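Local structure of acyl-coenzyme A oxidase (5K3H) at the interface of chains A and B. The protein catalyses the FAD-dependent desaturation of acyl-CoA thioesters to (2E)-enoyl-CoA with release of hydrogen peroxide, the first step of peroxisomal beta-oxidation. Numbering follows the deposited sequence. Chains: chain A/B, Acyl-coenzyme A oxidase.

Contact 1: the interface of chains A and B. Residues chain A 662, 665-666; chain B 76, 112-113, 143, 146.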
# COMPACT_ATOMS: atom_id res chain seq x y z
N LEU A 662 -5.21 13.99 -30.61
CA LEU A 662 -5.93 15.10 -29.96
C LEU A 662 -6.39 16.24 -30.88
O LEU A 662 -7.57 16.59 -30.90
CB LEU A 662 -5.11 15.65 -28.79
CG LEU A 662 -5.37 15.03 -27.42
CD1 LEU A 662 -6.79 14.48 -27.31
CD2 LEU A 662 -4.35 13.94 -27.12
N MET A 665 -8.81 15.00 -33.80
CA MET A 665 -10.13 14.67 -33.25
C MET A 665 -10.94 15.94 -32.98
O MET A 665 -12.15 15.98 -33.24
CB MET A 665 -9.97 13.83 -31.98
CG MET A 665 -11.29 13.51 -31.24
SD MET A 665 -11.06 13.04 -29.49
CE MET A 665 -10.59 14.63 -28.80
N MET A 666 -10.30 16.97 -32.42
CA MET A 666 -11.01 18.21 -32.11
C MET A 666 -11.40 18.99 -33.36
O MET A 666 -12.51 19.52 -33.45
CB MET A 666 -10.17 19.10 -31.20
CG MET A 666 -10.13 18.68 -29.76
SD MET A 666 -9.25 19.91 -28.80
CE MET A 666 -7.56 19.56 -29.31
N ALA B 76 -4.58 8.01 -26.38
CA ALA B 76 -5.12 8.97 -27.34
C ALA B 76 -5.61 8.26 -28.61
O ALA B 76 -6.66 8.61 -29.15
CB ALA B 76 -4.07 10.02 -27.68
N PRO B 112 -6.46 11.10 -21.78
CA PRO B 112 -6.32 12.57 -21.92
C PRO B 112 -7.58 13.36 -21.65
O PRO B 112 -7.51 14.60 -21.56
CB PRO B 112 -5.90 12.74 -23.38
CG PRO B 112 -5.19 11.44 -23.71
CD PRO B 112 -5.96 10.39 -22.98
N MET B 113 -8.74 12.71 -21.58
CA MET B 113 -10.00 13.40 -21.34
C MET B 113 -10.68 12.89 -20.09
O MET B 113 -11.90 13.03 -19.94
CB MET B 113 -10.91 13.27 -22.57
CG MET B 113 -10.37 14.05 -23.73
SD MET B 113 -11.42 14.01 -25.19
CE MET B 113 -12.95 14.74 -24.59
N ARG B 143 -16.80 17.52 -27.93
CA ARG B 143 -15.37 17.24 -27.86
C ARG B 143 -14.60 18.12 -28.85
O ARG B 143 -13.57 17.69 -29.39
CB ARG B 143 -15.07 15.75 -28.08
CG ARG B 143 -15.81 14.83 -27.10
CD ARG B 143 -15.45 13.33 -27.23
NE ARG B 143 -15.65 12.62 -25.96
CZ ARG B 143 -15.84 11.30 -25.83
NH1 ARG B 143 -15.89 10.53 -26.90
NH2 ARG B 143 -16.00 10.74 -24.64
N ILE B 146 -10.91 20.42 -25.12
CA ILE B 146 -10.56 19.54 -24.02
C ILE B 146 -10.38 20.41 -22.79
O ILE B 146 -9.55 21.33 -22.78
CB ILE B 146 -9.30 18.71 -24.33
CG1 ILE B 146 -9.52 17.87 -25.58
CG2 ILE B 146 -8.92 17.83 -23.16
CD1 ILE B 146 -8.31 17.10 -26.02
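A:Leu662 and A:Met666, one helical turn apart on helix 656-668, both lean on B:Ile146 of the partner subunit, their side chains lying nearly perpendicular to the isoleucine. The isoleucine's CG1 lies anti to its own carbonyl carbon (chi1 -60°), and its extended branch delivers CD1 to the leucine. Followed outward, A:Met666 touches chain B at each step. CB passes the backbone carbonyl O of B:Arg143, and CG comes closer to that oxygen, at 3.6 Å. The thioether sulfur SD then rests 3.8 Å from CG1 of B:Ile146, and a bend at chi3 (-74°) leaves CE 4.2 Å from CD1 of the same isoleucine. The fork of A:Leu662 is shared out: CD1 meets CD1 of B:Ile146 at 3.3 Å, whereas CD2 lies 4.0 Å from CB of B:Ala76, with the ring of B:Pro112 off to another side. Beside them, the methyl CE of A:Met665 lies 3.8 Å from SD of B:Met113, thioether against thioether. Flexible methionines suit an uneven surface, because their unbranched chains can follow it, while the branched leucine and isoleucine supply bulk. The patch docks the C-terminal helix of one subunit against loops and helix 68-85 of the other, helping hold the homodimer together.

Contact 2: the interface of chains A and B. Residues chain A 656-657, 661-662; chain B 72-73, 76, 112.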
# COMPACT_ATOMS: atom_id res chain seq x y z
N PRO A 656 3.16 14.47 -28.79
CA PRO A 656 2.78 13.69 -29.98
C PRO A 656 1.34 13.18 -29.95
O PRO A 656 0.71 13.08 -31.02
CB PRO A 656 3.78 12.53 -29.96
CG PRO A 656 4.99 13.12 -29.29
CD PRO A 656 4.48 14.07 -28.25
N SER A 657 0.81 12.82 -28.77
CA SER A 657 -0.58 12.40 -28.68
C SER A 657 -1.54 13.52 -29.08
O SER A 657 -2.65 13.26 -29.56
CB SER A 657 -0.89 11.90 -27.27
OG SER A 657 -0.75 12.93 -26.33
N TYR A 661 -3.14 12.68 -32.62
CA TYR A 661 -4.56 12.45 -32.37
C TYR A 661 -5.37 13.65 -31.89
O TYR A 661 -6.13 14.23 -32.66
CB TYR A 661 -4.74 11.28 -31.40
CG TYR A 661 -4.03 10.01 -31.84
CD1 TYR A 661 -4.48 9.29 -32.93
CD2 TYR A 661 -2.91 9.55 -31.16
CE1 TYR A 661 -3.84 8.13 -33.34
CE2 TYR A 661 -2.26 8.40 -31.56
CZ TYR A 661 -2.73 7.70 -32.65
OH TYR A 661 -2.08 6.55 -33.05
N LEU A 662 -5.21 13.99 -30.61
CA LEU A 662 -5.93 15.10 -29.96
C LEU A 662 -6.39 16.24 -30.88
O LEU A 662 -7.57 16.59 -30.90
CB LEU A 662 -5.11 15.65 -28.79
CG LEU A 662 -5.37 15.03 -27.42
CD1 LEU A 662 -6.79 14.48 -27.31
CD2 LEU A 662 -4.35 13.94 -27.12
N ILE B 72 0.39 7.00 -23.09
CA ILE B 72 -0.39 8.19 -23.43
C ILE B 72 -0.74 8.21 -24.93
O ILE B 72 -1.89 8.50 -25.31
CB ILE B 72 0.34 9.47 -22.97
CG1 ILE B 72 0.41 9.47 -21.42
CG2 ILE B 72 -0.35 10.72 -23.48
CD1 ILE B 72 1.19 10.61 -20.79
N MET B 73 0.23 7.87 -25.80
CA MET B 73 -0.07 7.72 -27.24
C MET B 73 -1.18 6.69 -27.48
O MET B 73 -2.13 6.95 -28.23
CB MET B 73 1.20 7.32 -28.00
CG MET B 73 2.06 8.50 -28.43
SD MET B 73 1.26 9.68 -29.55
CE MET B 73 1.40 8.82 -31.12
N ALA B 76 -4.58 8.01 -26.38
CA ALA B 76 -5.12 8.97 -27.34
C ALA B 76 -5.61 8.26 -28.61
O ALA B 76 -6.66 8.61 -29.15
CB ALA B 76 -4.07 10.02 -27.68
N PRO B 112 -6.46 11.10 -21.78
CA PRO B 112 -6.32 12.57 -21.92
C PRO B 112 -7.58 13.36 -21.65
O PRO B 112 -7.51 14.60 -21.56
CB PRO B 112 -5.90 12.74 -23.38
CG PRO B 112 -5.19 11.44 -23.71
CD PRO B 112 -5.96 10.39 -22.98
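This is a mainly apolar helix-to-helix patch of the homodimer interface, the start of one subunit's C-terminal helix laid against a helix of its partner. B:Met73 carries much of the contact. Its chain bends at both chi2 and chi3, curling SD beneath the first turn of the helix, 3.4 Å from CA of A:Ser657 and 3.8 Å from CB of A:Pro656. The terminal methyl CE then reaches the ring of A:Tyr661, 3.7 Å from CE2, the two side chains roughly square to each other. The same ring carbon lies 3.6 Å from the backbone O of B:Met73, and its neighbour CD2 is 3.7 Å from CB of B:Ala76. Replacing A:Tyr661 with an alanine would take the ring from CE of B:Met73 and CB of B:Ala76, and would probably open a gap and leave the methionine methyl freer to turn. Small residues permit the close approach: CB of A:Ser657 sits 3.7 Å from CB of B:Ala76. The serine's OG, placed between the backbone N and the carbonyl carbon (chi1 64°), lies beside CG2 of B:Ile72, 3.6 Å away. A proline suits the opening position of a helix, where its missing N-H costs no helical bond. In the fold, helix 656-668 of chain A lies here on helix 68-85 of chain B.

Contact 3: the interface of chains A and B. Residues chain A 529-530, 533; chain B 338, 342, 576, 600-601.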
# COMPACT_ATOMS: atom_id res chain seq x y z
N VAL A 529 -6.05 -18.65 12.37
CA VAL A 529 -6.11 -17.20 12.55
C VAL A 529 -5.89 -16.83 14.02
O VAL A 529 -5.15 -15.89 14.33
CB VAL A 529 -7.43 -16.65 11.98
CG1 VAL A 529 -7.60 -15.19 12.35
CG2 VAL A 529 -7.45 -16.79 10.45
N GLU A 530 -6.52 -17.57 14.94
CA GLU A 530 -6.30 -17.34 16.37
C GLU A 530 -4.86 -17.61 16.76
O GLU A 530 -4.29 -16.90 17.60
CB GLU A 530 -7.26 -18.20 17.18
CG GLU A 530 -8.72 -17.81 17.03
CD GLU A 530 -9.04 -16.49 17.71
OE1 GLU A 530 -8.61 -16.29 18.87
OE2 GLU A 530 -9.71 -15.63 17.09
N ARG A 533 -2.76 -14.53 15.62
CA ARG A 533 -2.92 -13.45 16.59
C ARG A 533 -1.99 -13.67 17.77
O ARG A 533 -1.34 -12.73 18.24
CB ARG A 533 -4.39 -13.37 17.03
CG ARG A 533 -5.32 -12.81 15.94
CD ARG A 533 -6.84 -12.88 16.28
NE ARG A 533 -7.64 -12.25 15.21
CZ ARG A 533 -8.91 -12.58 14.93
NH1 ARG A 533 -9.53 -13.53 15.61
NH2 ARG A 533 -9.56 -11.98 13.94
N GLN B 338 -7.78 -21.29 6.26
CA GLN B 338 -8.59 -20.30 6.97
C GLN B 338 -7.93 -18.93 6.89
O GLN B 338 -8.60 -17.90 6.76
CB GLN B 338 -8.76 -20.71 8.42
CG GLN B 338 -9.71 -19.80 9.19
CD GLN B 338 -9.73 -20.10 10.66
OE1 GLN B 338 -8.74 -19.87 11.36
NE2 GLN B 338 -10.84 -20.64 11.14
N HIS B 342 -9.71 -15.70 5.45
CA HIS B 342 -9.87 -14.56 6.34
C HIS B 342 -9.36 -13.28 5.71
O HIS B 342 -9.86 -12.18 6.04
CB HIS B 342 -9.15 -14.84 7.67
CG HIS B 342 -9.33 -13.77 8.71
ND1 HIS B 342 -8.31 -12.93 9.10
CD2 HIS B 342 -10.41 -13.42 9.45
CE1 HIS B 342 -8.76 -12.10 10.04
NE2 HIS B 342 -10.03 -12.37 10.26
N LEU B 576 -15.91 -7.54 15.21
CA LEU B 576 -14.64 -7.93 15.81
C LEU B 576 -13.59 -6.84 15.62
O LEU B 576 -12.77 -6.61 16.51
CB LEU B 576 -14.16 -9.26 15.24
CG LEU B 576 -13.22 -10.16 16.06
CD1 LEU B 576 -13.78 -10.55 17.42
CD2 LEU B 576 -12.89 -11.41 15.26
N LEU B 600 -17.61 -15.66 12.79
CA LEU B 600 -16.68 -15.24 11.76
C LEU B 600 -16.08 -16.44 11.05
O LEU B 600 -16.12 -16.54 9.82
CB LEU B 600 -15.60 -14.32 12.35
CG LEU B 600 -14.37 -14.03 11.48
CD1 LEU B 600 -14.75 -13.37 10.18
CD2 LEU B 600 -13.41 -13.13 12.24
N TYR B 601 -15.51 -17.37 11.83
CA TYR B 601 -14.91 -18.56 11.24
C TYR B 601 -15.95 -19.45 10.56
O TYR B 601 -15.65 -20.05 9.51
CB TYR B 601 -14.12 -19.31 12.31
CG TYR B 601 -13.07 -18.40 12.90
CD1 TYR B 601 -12.26 -17.63 12.07
CD2 TYR B 601 -12.87 -18.30 14.27
CE1 TYR B 601 -11.30 -16.77 12.59
CE2 TYR B 601 -11.91 -17.45 14.80
CZ TYR B 601 -11.13 -16.69 13.95
OH TYR B 601 -10.17 -15.85 14.43
O HOH W 1 -9.14 -19.31 13.95
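B:Tyr601 of this acyl-CoA oxidase family dimer sets its phenol against an ion pair of the other subunit. Its OH donates a hydrogen bond to OE2 of A:Glu530 (2.7 Å), using the carboxylate lone pair that points away from the second oxygen; the carboxylate and ring planes stand 73° apart. NH1 of A:Arg533 donates a hydrogen bond to the same phenol oxygen (2.7 Å). Tyrosine suits this place because one hydroxyl can both give and receive. Alongside, the backbone N of A:Val529 donates a nearly straight bond to OE1 of B:Gln338 (3.1 Å), and a water joins that amide oxygen to the backbone N of A:Glu530. The branched A:Val529 fills the middle: CG1 sits 4.0 Å above the ring of B:His342, over its centre, while CG2 packs on CB of the same histidine at 3.8 Å. Further out, a salt bridge orients the charged pair. NH1 of A:Arg533 approaches OE2 of A:Glu530 (2.6 Å) from above the carboxylate plane, though the oxygen lies almost in the guanidinium plane. The arginine chain, extended from CG to NE, brings NH2 within 3.6 Å of CD2 of B:Leu576. A:Arg533 belongs to the ATP site shared between subunits, and B:His342 probably does too.

Contact 4: the interface of chains A and B. Residues chain A 396, 438, 532; chain B 339, 343, 407.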
# COMPACT_ATOMS: atom_id res chain seq x y z
N HIS A 396 5.16 -5.96 8.16
CA HIS A 396 3.79 -5.47 8.04
C HIS A 396 3.64 -4.09 8.66
O HIS A 396 3.06 -3.19 8.05
CB HIS A 396 2.84 -6.46 8.69
CG HIS A 396 2.48 -7.61 7.81
ND1 HIS A 396 1.78 -8.71 8.26
CD2 HIS A 396 2.71 -7.82 6.49
CE1 HIS A 396 1.59 -9.55 7.25
NE2 HIS A 396 2.15 -9.04 6.17
N MET A 438 2.52 -15.45 6.12
CA MET A 438 1.75 -16.43 6.88
C MET A 438 2.57 -17.66 7.25
O MET A 438 2.31 -18.28 8.29
CB MET A 438 0.51 -16.84 6.07
CG MET A 438 -0.52 -15.73 5.90
SD MET A 438 -1.16 -15.05 7.45
CE MET A 438 -2.25 -13.74 6.87
N ASN A 532 -2.23 -17.15 14.81
CA ASN A 532 -1.43 -16.04 14.27
C ASN A 532 -1.55 -14.80 15.12
O ASN A 532 -0.58 -14.05 15.29
CB ASN A 532 -1.85 -15.74 12.84
CG ASN A 532 -1.15 -16.61 11.84
OD1 ASN A 532 -0.27 -17.36 12.21
ND2 ASN A 532 -1.53 -16.51 10.56
N THR B 339 -6.62 -18.94 6.95
CA THR B 339 -5.81 -17.73 6.90
C THR B 339 -5.99 -16.99 5.58
O THR B 339 -6.05 -15.76 5.57
CB THR B 339 -4.37 -18.18 7.16
OG1 THR B 339 -3.98 -17.84 8.51
CG2 THR B 339 -3.40 -17.71 6.10
N ARG B 343 -8.38 -13.36 4.83
CA ARG B 343 -7.83 -12.15 4.23
C ARG B 343 -8.47 -11.81 2.88
O ARG B 343 -8.11 -10.78 2.29
CB ARG B 343 -6.30 -12.30 4.08
CG ARG B 343 -5.86 -13.02 2.82
CD ARG B 343 -4.43 -13.49 2.92
NE ARG B 343 -3.55 -12.43 3.36
CZ ARG B 343 -2.22 -12.53 3.41
NH1 ARG B 343 -1.63 -13.67 3.05
NH2 ARG B 343 -1.50 -11.50 3.84
N MET B 407 -1.21 -9.40 -1.15
CA MET B 407 -0.48 -10.34 -0.29
C MET B 407 -1.00 -11.77 -0.41
O MET B 407 -0.22 -12.72 -0.42
CB MET B 407 -0.57 -9.85 1.16
CG MET B 407 0.32 -8.65 1.45
SD MET B 407 -0.02 -7.84 3.02
CE MET B 407 0.62 -6.19 2.67
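A:Met438 and B:Thr339 meet end on across the dimer interface, and B:Arg343 approaches the same methionine from the far side. With its CG anti to the carbonyl carbon (chi1 -68°), A:Met438 sets that atom 3.5 Å from CG2 of B:Thr339; the bend at chi2 (-58°) then keeps SD beside that methyl, at 3.7 Å. The chain runs straight on to CE, which rests 3.7 Å above the guanidinium plane of B:Arg343, over its centre. On the opposite face the backbone C of B:Met407 lies toward the rim, so the group sits between the two, its tilt probably restrained. A flexible, unbranched methionine suits the place because it can lay its methyl on the flat cation, and threonine offers it a methyl while turning OG1 to ND2 of A:Asn532, 3.5 Å away. Shortening A:Met438 to an alanine is likely to uncover one guanidinium face, leave B:Arg343 freer to swing and take from the methyl of B:Thr339 its packing partner. Further along, A:His396 and B:Met407 run antiparallel alongside one another, NE2 of the imidazole 4.0 Å from SD. B:Arg343 binds FAD and A:His396 ATP, both at sites shared between subunits, so the patch joins dimer contact to the walls of these sites.

Contacts 1 and 2 are neighbours, the centres of their C-alpha atoms about 8 Å apart, and share A:Leu662, B:Ala76 and B:Pro112; together they follow helix 656-668 of chain A along its partner. Contacts 3 and 4 form a second pair, about 10 Å apart by the same measure, both drawing on helix 528-553 of chain A and helix 338-367 of chain B. Between the pairs, these centres lie 42 to 50 Å apart, so the subunits grip each other at widely separated regions. Two-fold symmetry repeats each contact with the chains exchanged. The second pair probably couples dimerisation to the shared FAD and ATP sites.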